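Local coordinates for protein hemoglobin subunit beta (Mustelus griseus, PDB 1GCV) that carries oxygen from the gills to the peripheral tissues, as the heme-bearing beta chain of a tetramer of two alpha and two beta chains, at residues D9-S12 against K13-G17; V102-A105 against Y106-D110; P114-Q117 against G118-K122. All blocks are in the same frame, centred on the assembly; numbering follows the deposited sequence.

Contact 1 of 3, residues D9-S12 against K13-G17; sequences DEIS and KTFQG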
# COMPACT_ATOMS: atom_id res chain seq x y z
N ASP B 9 -28.76 1.77 6.40
CA ASP B 9 -29.48 0.81 7.22
C ASP B 9 -28.59 -0.29 7.79
O ASP B 9 -28.69 -0.63 8.97
CB ASP B 9 -30.62 0.17 6.41
CG ASP B 9 -31.78 1.13 6.20
OD1 ASP B 9 -32.71 0.78 5.43
OD2 ASP B 9 -31.77 2.23 6.79
N GLU B 10 -27.72 -0.85 6.96
CA GLU B 10 -26.83 -1.91 7.41
C GLU B 10 -25.95 -1.41 8.54
O GLU B 10 -25.79 -2.09 9.56
CB GLU B 10 -25.94 -2.39 6.25
CG GLU B 10 -24.69 -3.14 6.69
CD GLU B 10 -25.00 -4.50 7.29
OE1 GLU B 10 -24.18 -5.00 8.10
OE2 GLU B 10 -26.06 -5.08 6.96
N ILE B 11 -25.38 -0.22 8.37
CA ILE B 11 -24.50 0.35 9.38
C ILE B 11 -25.24 0.77 10.65
O ILE B 11 -24.85 0.39 11.76
CB ILE B 11 -23.73 1.56 8.81
CG1 ILE B 11 -22.61 1.06 7.89
CG2 ILE B 11 -23.14 2.41 9.93
CD1 ILE B 11 -22.44 1.87 6.63
N SER B 12 -26.32 1.54 10.49
CA SER B 12 -27.09 2.00 11.63
C SER B 12 -27.72 0.86 12.41
O SER B 12 -27.73 0.87 13.64
CB SER B 12 -28.18 2.97 11.17
OG SER B 12 -29.38 2.27 10.88
N LYS B 13 -28.26 -0.13 11.70
CA LYS B 13 -28.88 -1.27 12.35
C LYS B 13 -27.89 -2.10 13.16
O LYS B 13 -28.19 -2.53 14.27
CB LYS B 13 -29.58 -2.16 11.32
CG LYS B 13 -31.10 -2.19 11.46
CD LYS B 13 -31.72 -0.87 11.01
CE LYS B 13 -31.92 0.10 12.17
NZ LYS B 13 -31.96 1.52 11.73
N THR B 14 -26.70 -2.33 12.60
CA THR B 14 -25.68 -3.12 13.28
C THR B 14 -25.24 -2.44 14.57
O THR B 14 -24.97 -3.10 15.58
CB THR B 14 -24.43 -3.33 12.40
OG1 THR B 14 -24.80 -4.05 11.22
CG2 THR B 14 -23.36 -4.13 13.15
N PHE B 15 -25.17 -1.12 14.55
CA PHE B 15 -24.76 -0.38 15.72
C PHE B 15 -25.81 -0.34 16.81
O PHE B 15 -25.50 -0.11 17.98
CB PHE B 15 -24.38 1.04 15.33
CG PHE B 15 -22.92 1.24 15.19
CD1 PHE B 15 -22.30 1.06 13.96
CD2 PHE B 15 -22.15 1.55 16.30
CE1 PHE B 15 -20.94 1.18 13.84
CE2 PHE B 15 -20.78 1.68 16.19
CZ PHE B 15 -20.17 1.49 14.96
N GLN B 16 -27.06 -0.57 16.43
CA GLN B 16 -28.16 -0.54 17.39
C GLN B 16 -28.55 -1.94 17.87
O GLN B 16 -29.17 -2.08 18.92
CB GLN B 16 -29.37 0.17 16.76
CG GLN B 16 -30.70 -0.54 16.94
CD GLN B 16 -31.59 -0.45 15.72
OE1 GLN B 16 -32.12 -1.47 15.25
NE2 GLN B 16 -31.75 0.76 15.19
N GLY B 17 -28.17 -2.97 17.12
CA GLY B 17 -28.52 -4.33 17.49
C GLY B 17 -27.38 -5.30 17.77
O GLY B 17 -27.62 -6.46 18.13
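Thr14 reaches back one helical turn to Glu10 with both its backbone and its side chain. Its OG1 donates to Glu10 O at 2.8 Å, and its N donates to the same oxygen at 3.2 Å, so this one carbonyl oxygen accepts two hydrogen bonds. The hydroxyl meets Glu10 O at a C=O...donor angle of 159°, whereas the amide stands above the carbonyl plane. The hydroxyl gets there because OG1 sits beside the backbone N of Thr14 (chi1 -61°), facing the preceding turn. The Glu10 carboxylate bends round so that its OE1 comes 3.3 Å from Thr14 OG1, but its main partners lie on other helices, a salt bridge to Arg108 and a hydrogen bond from Trp120 NE1. On the flank away from that cluster, the bent chain of Lys13 curls over the backbone and its NZ donates to Ser12 OG at 2.8 Å; the Asp9 carboxylate stays farther off, OD2 lying 5.0 Å from Lys13 NZ. Inward, Ile11 CG2 meets Phe15 CD1 at 4.3 Å, and Ile11 O lies at the edge of the ring, near its plane. Both side chains pack on helix 50-66, joining this N-terminal globin helix to the core. The Thr14 hydroxyl is held by a backbone carbonyl of its own helix, while the Glu10 carboxylate turns to two others, and the positive charge of Arg108 beside it would probably favour its ionised form.

Contact 2 of 3, residues V102-A105 against Y106-D110; sequences VELA and YLRKD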
# COMPACT_ATOMS: atom_id res chain seq x y z
N VAL B 102 -12.78 -8.31 10.59
CA VAL B 102 -12.55 -9.73 10.84
C VAL B 102 -13.47 -10.21 11.97
O VAL B 102 -14.01 -11.32 11.91
CB VAL B 102 -11.09 -10.01 11.23
CG1 VAL B 102 -10.96 -11.39 11.85
CG2 VAL B 102 -10.19 -9.90 10.01
N GLU B 103 -13.64 -9.37 12.99
CA GLU B 103 -14.51 -9.71 14.12
C GLU B 103 -15.98 -9.71 13.68
O GLU B 103 -16.76 -10.53 14.16
CB GLU B 103 -14.33 -8.71 15.28
CG GLU B 103 -13.00 -8.81 16.03
CD GLU B 103 -12.76 -10.17 16.62
OE1 GLU B 103 -11.59 -10.53 16.84
OE2 GLU B 103 -13.75 -10.89 16.87
N LEU B 104 -16.36 -8.80 12.80
CA LEU B 104 -17.74 -8.77 12.31
C LEU B 104 -17.99 -10.03 11.49
O LEU B 104 -19.07 -10.62 11.57
CB LEU B 104 -17.99 -7.54 11.44
CG LEU B 104 -18.37 -6.25 12.17
CD1 LEU B 104 -18.56 -5.15 11.15
CD2 LEU B 104 -19.65 -6.44 12.98
N ALA B 105 -16.99 -10.44 10.72
CA ALA B 105 -17.07 -11.64 9.89
C ALA B 105 -17.18 -12.88 10.76
O ALA B 105 -17.97 -13.79 10.49
CB ALA B 105 -15.83 -11.74 8.99
N TYR B 106 -16.37 -12.91 11.81
CA TYR B 106 -16.36 -14.03 12.74
C TYR B 106 -17.68 -14.12 13.51
O TYR B 106 -18.12 -15.21 13.88
CB TYR B 106 -15.21 -13.88 13.72
CG TYR B 106 -15.04 -15.09 14.58
CD1 TYR B 106 -14.67 -16.31 14.03
CD2 TYR B 106 -15.25 -15.02 15.96
CE1 TYR B 106 -14.51 -17.43 14.83
CE2 TYR B 106 -15.10 -16.13 16.76
CZ TYR B 106 -14.73 -17.33 16.19
OH TYR B 106 -14.57 -18.44 16.99
N LEU B 107 -18.29 -12.97 13.76
CA LEU B 107 -19.54 -12.91 14.49
C LEU B 107 -20.75 -13.27 13.63
O LEU B 107 -21.61 -14.04 14.06
CB LEU B 107 -19.74 -11.51 15.10
CG LEU B 107 -21.03 -11.30 15.89
CD1 LEU B 107 -20.92 -11.99 17.24
CD2 LEU B 107 -21.29 -9.81 16.07
N ARG B 108 -20.83 -12.71 12.42
CA ARG B 108 -21.96 -12.98 11.54
C ARG B 108 -21.83 -14.20 10.63
O ARG B 108 -22.80 -14.60 9.99
CB ARG B 108 -22.27 -11.73 10.72
CG ARG B 108 -22.24 -10.46 11.54
CD ARG B 108 -23.49 -9.65 11.33
NE ARG B 108 -23.18 -8.24 11.13
CZ ARG B 108 -23.58 -7.53 10.08
NH1 ARG B 108 -24.32 -8.09 9.13
NH2 ARG B 108 -23.23 -6.25 9.98
N LYS B 109 -20.64 -14.77 10.57
CA LYS B 109 -20.38 -15.95 9.76
C LYS B 109 -20.89 -15.83 8.32
O LYS B 109 -20.67 -14.82 7.66
CB LYS B 109 -20.96 -17.19 10.44
CG LYS B 109 -19.94 -17.98 11.24
CD LYS B 109 -20.25 -17.98 12.73
CE LYS B 109 -18.99 -18.13 13.58
NZ LYS B 109 -17.74 -18.29 12.76
N ASP B 110 -21.58 -16.87 7.84
CA ASP B 110 -22.09 -16.85 6.47
C ASP B 110 -23.03 -15.69 6.15
O ASP B 110 -23.43 -15.51 5.01
CB ASP B 110 -22.78 -18.19 6.14
CG ASP B 110 -23.95 -18.48 7.05
OD1 ASP B 110 -23.86 -18.20 8.26
OD2 ASP B 110 -24.97 -19.01 6.55
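Arg108 folds back over the carbonyl of Leu104, one turn earlier in helix 93-108, and its side chain can be followed outward from there. Its backbone N donates to Leu104 O at 2.9 Å in a fairly straight bond, with an N-H...O angle of 165°. CB lies 3.5 Å from Leu104 O, and CG comes closer still, at 3.2 Å, because chi1 of -44° sets it beside the backbone N and over the preceding turn. Bends at chi2 and chi3 then carry the chain outward; NE passes 4.4 Å from Leu104 CD2, a loose approach oblique to the guanidinium plane. At the tip, NH2 forms a salt bridge with Glu10, and the group packs against Ile116 and Trp120 of helix 114-132. On another flank of the helix, Glu103 OE2 stands obliquely 4.5 Å from Tyr106 CD2, while its carboxylate has a salt bridge to Arg30 and a hydrogen bond from Gln26, both of helix 20-34. Tyr106 itself packs on Thr114 of the neighbouring hemoglobin chain. Lys109 is the first residue to leave helical geometry, with positive phi, and its N makes a weak hydrogen bond, 2.8 Å, to Ala105 O. The end of this helix thus sends its charged side chains in different directions, Glu103 to one helix and Arg108 to the N-terminal one, each paired with an opposite charge, which would probably keep both ionised although Glu103 is buried.

Contact 3 of 3, residues P114-Q117 against G118-K122; sequences PHIQ and GIWDK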
# COMPACT_ATOMS: atom_id res chain seq x y z
N PRO B 114 -19.87 -11.00 0.81
CA PRO B 114 -18.95 -10.08 0.13
C PRO B 114 -19.58 -8.70 -0.03
O PRO B 114 -18.90 -7.68 0.10
CB PRO B 114 -18.69 -10.76 -1.22
CG PRO B 114 -18.85 -12.22 -0.92
CD PRO B 114 -19.99 -12.28 0.08
N HIS B 115 -20.88 -8.67 -0.29
CA HIS B 115 -21.61 -7.41 -0.45
C HIS B 115 -21.65 -6.65 0.87
O HIS B 115 -21.40 -5.44 0.91
CB HIS B 115 -23.03 -7.68 -0.95
CG HIS B 115 -23.87 -6.44 -1.06
ND1 HIS B 115 -24.91 -6.16 -0.21
CD2 HIS B 115 -23.78 -5.38 -1.90
CE1 HIS B 115 -25.43 -4.99 -0.51
NE2 HIS B 115 -24.76 -4.49 -1.54
N ILE B 116 -21.97 -7.35 1.96
CA ILE B 116 -22.02 -6.72 3.28
C ILE B 116 -20.62 -6.23 3.68
O ILE B 116 -20.49 -5.16 4.27
CB ILE B 116 -22.55 -7.70 4.35
CG1 ILE B 116 -23.98 -8.10 4.03
CG2 ILE B 116 -22.49 -7.04 5.72
CD1 ILE B 116 -24.96 -6.95 4.02
N GLN B 117 -19.59 -7.02 3.38
CA GLN B 117 -18.22 -6.63 3.70
C GLN B 117 -17.89 -5.35 2.94
O GLN B 117 -17.21 -4.47 3.47
CB GLN B 117 -17.22 -7.73 3.30
CG GLN B 117 -15.75 -7.28 3.40
CD GLN B 117 -14.75 -8.35 2.98
OE1 GLN B 117 -15.13 -9.45 2.57
NE2 GLN B 117 -13.47 -8.03 3.09
N GLY B 118 -18.37 -5.27 1.71
CA GLY B 118 -18.14 -4.08 0.89
C GLY B 118 -18.70 -2.82 1.52
O GLY B 118 -18.09 -1.76 1.42
N ILE B 119 -19.86 -2.92 2.18
CA ILE B 119 -20.47 -1.77 2.83
C ILE B 119 -19.62 -1.29 4.01
O ILE B 119 -19.39 -0.10 4.19
CB ILE B 119 -21.89 -2.11 3.33
CG1 ILE B 119 -22.79 -2.46 2.15
CG2 ILE B 119 -22.48 -0.93 4.10
CD1 ILE B 119 -24.16 -2.98 2.55
N TRP B 120 -19.15 -2.24 4.81
CA TRP B 120 -18.31 -1.92 5.96
C TRP B 120 -16.95 -1.39 5.54
O TRP B 120 -16.41 -0.48 6.15
CB TRP B 120 -18.15 -3.17 6.82
CG TRP B 120 -19.38 -3.41 7.62
CD1 TRP B 120 -20.39 -4.27 7.33
CD2 TRP B 120 -19.76 -2.72 8.80
NE1 TRP B 120 -21.39 -4.16 8.26
CE2 TRP B 120 -21.03 -3.21 9.18
CE3 TRP B 120 -19.16 -1.72 9.59
CZ2 TRP B 120 -21.71 -2.74 10.31
CZ3 TRP B 120 -19.83 -1.26 10.71
CH2 TRP B 120 -21.10 -1.77 11.06
N ASP B 121 -16.40 -1.97 4.48
CA ASP B 121 -15.11 -1.53 3.96
C ASP B 121 -15.24 -0.06 3.56
O ASP B 121 -14.38 0.76 3.85
CB ASP B 121 -14.74 -2.36 2.73
CG ASP B 121 -13.36 -2.03 2.19
OD1 ASP B 121 -13.28 -1.30 1.19
OD2 ASP B 121 -12.37 -2.50 2.77
N LYS B 122 -16.35 0.24 2.90
CA LYS B 122 -16.64 1.59 2.44
C LYS B 122 -16.78 2.53 3.62
O LYS B 122 -16.24 3.63 3.62
CB LYS B 122 -17.93 1.59 1.63
CG LYS B 122 -18.29 2.93 1.04
CD LYS B 122 -19.68 2.89 0.44
CE LYS B 122 -19.83 3.91 -0.67
NZ LYS B 122 -21.23 4.40 -0.76
O HOH W 1 -12.49 -5.31 3.65
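Ile116 and Trp120 form the close-packed flank of this stretch, lying side by side and pointing the same way. Ile116 CG2 meets the indole edge in plane, 3.8 Å from Trp120 CD1, and the same ring carbon comes 3.2 Å from Ile116 O. That carbonyl also accepts Trp120 N at 3.3 Å in a fairly straight bond (163°). The indole edge is brought to Ile116 because CG sits beside the backbone N of Trp120 (chi1 -77°), and its NE1 is hydrogen-bonded to Glu10 of helix 5-17. Ile119 adds its CD1, 3.9 Å from His115 CE1, where the two side chains cross, and 4.3 Å from Ile116 CD1. An alanine here would lack both the CD1 arm that meets His115 and Ile116 and the CG2 branch, and would probably leave a gap against Ile11 of helix 5-17. This is the opening of helix 114-132, the last long helix of the globin fold, with its inner side laid against helices 5-17 and 93-108. The other flank is looser and bridged by solvent. There Gln117, extended beyond CG, and Asp121, one turn on, meet through a water, which accepts from Gln117 NE2 at 2.9 Å and donates to Asp121 OD2, also at 2.9 Å. Gln117 OE1 takes a hydrogen bond from Arg31 of the neighbouring hemoglobin chain.

How the contacts relate
The three contacts lie on three helices that converge on one polar cluster. Glu10 of contact 1 is shared: its OE1 reaches Arg108 NH2 of contact 2 in a salt bridge that is unusually short in the model, 2.4 Å, and Trp120 NE1 of contact 3 at 2.9 Å, in a probable hydrogen bond. Apolar contacts lie beside the cluster, with Leu104 CD1 3.6 Å from Trp120 CD2 and Ile11 CD1 3.8 Å from Ile119 CG2. Centres lie about 12 Å apart for contacts 2 and 3, 13 Å for contacts 1 and 3, and 15 Å for contacts 1 and 2. All stand back from the heme: Phe15, the nearest side chain, is about 9 Å from it, and the proximal His82 and distal His53 lie outside these segments.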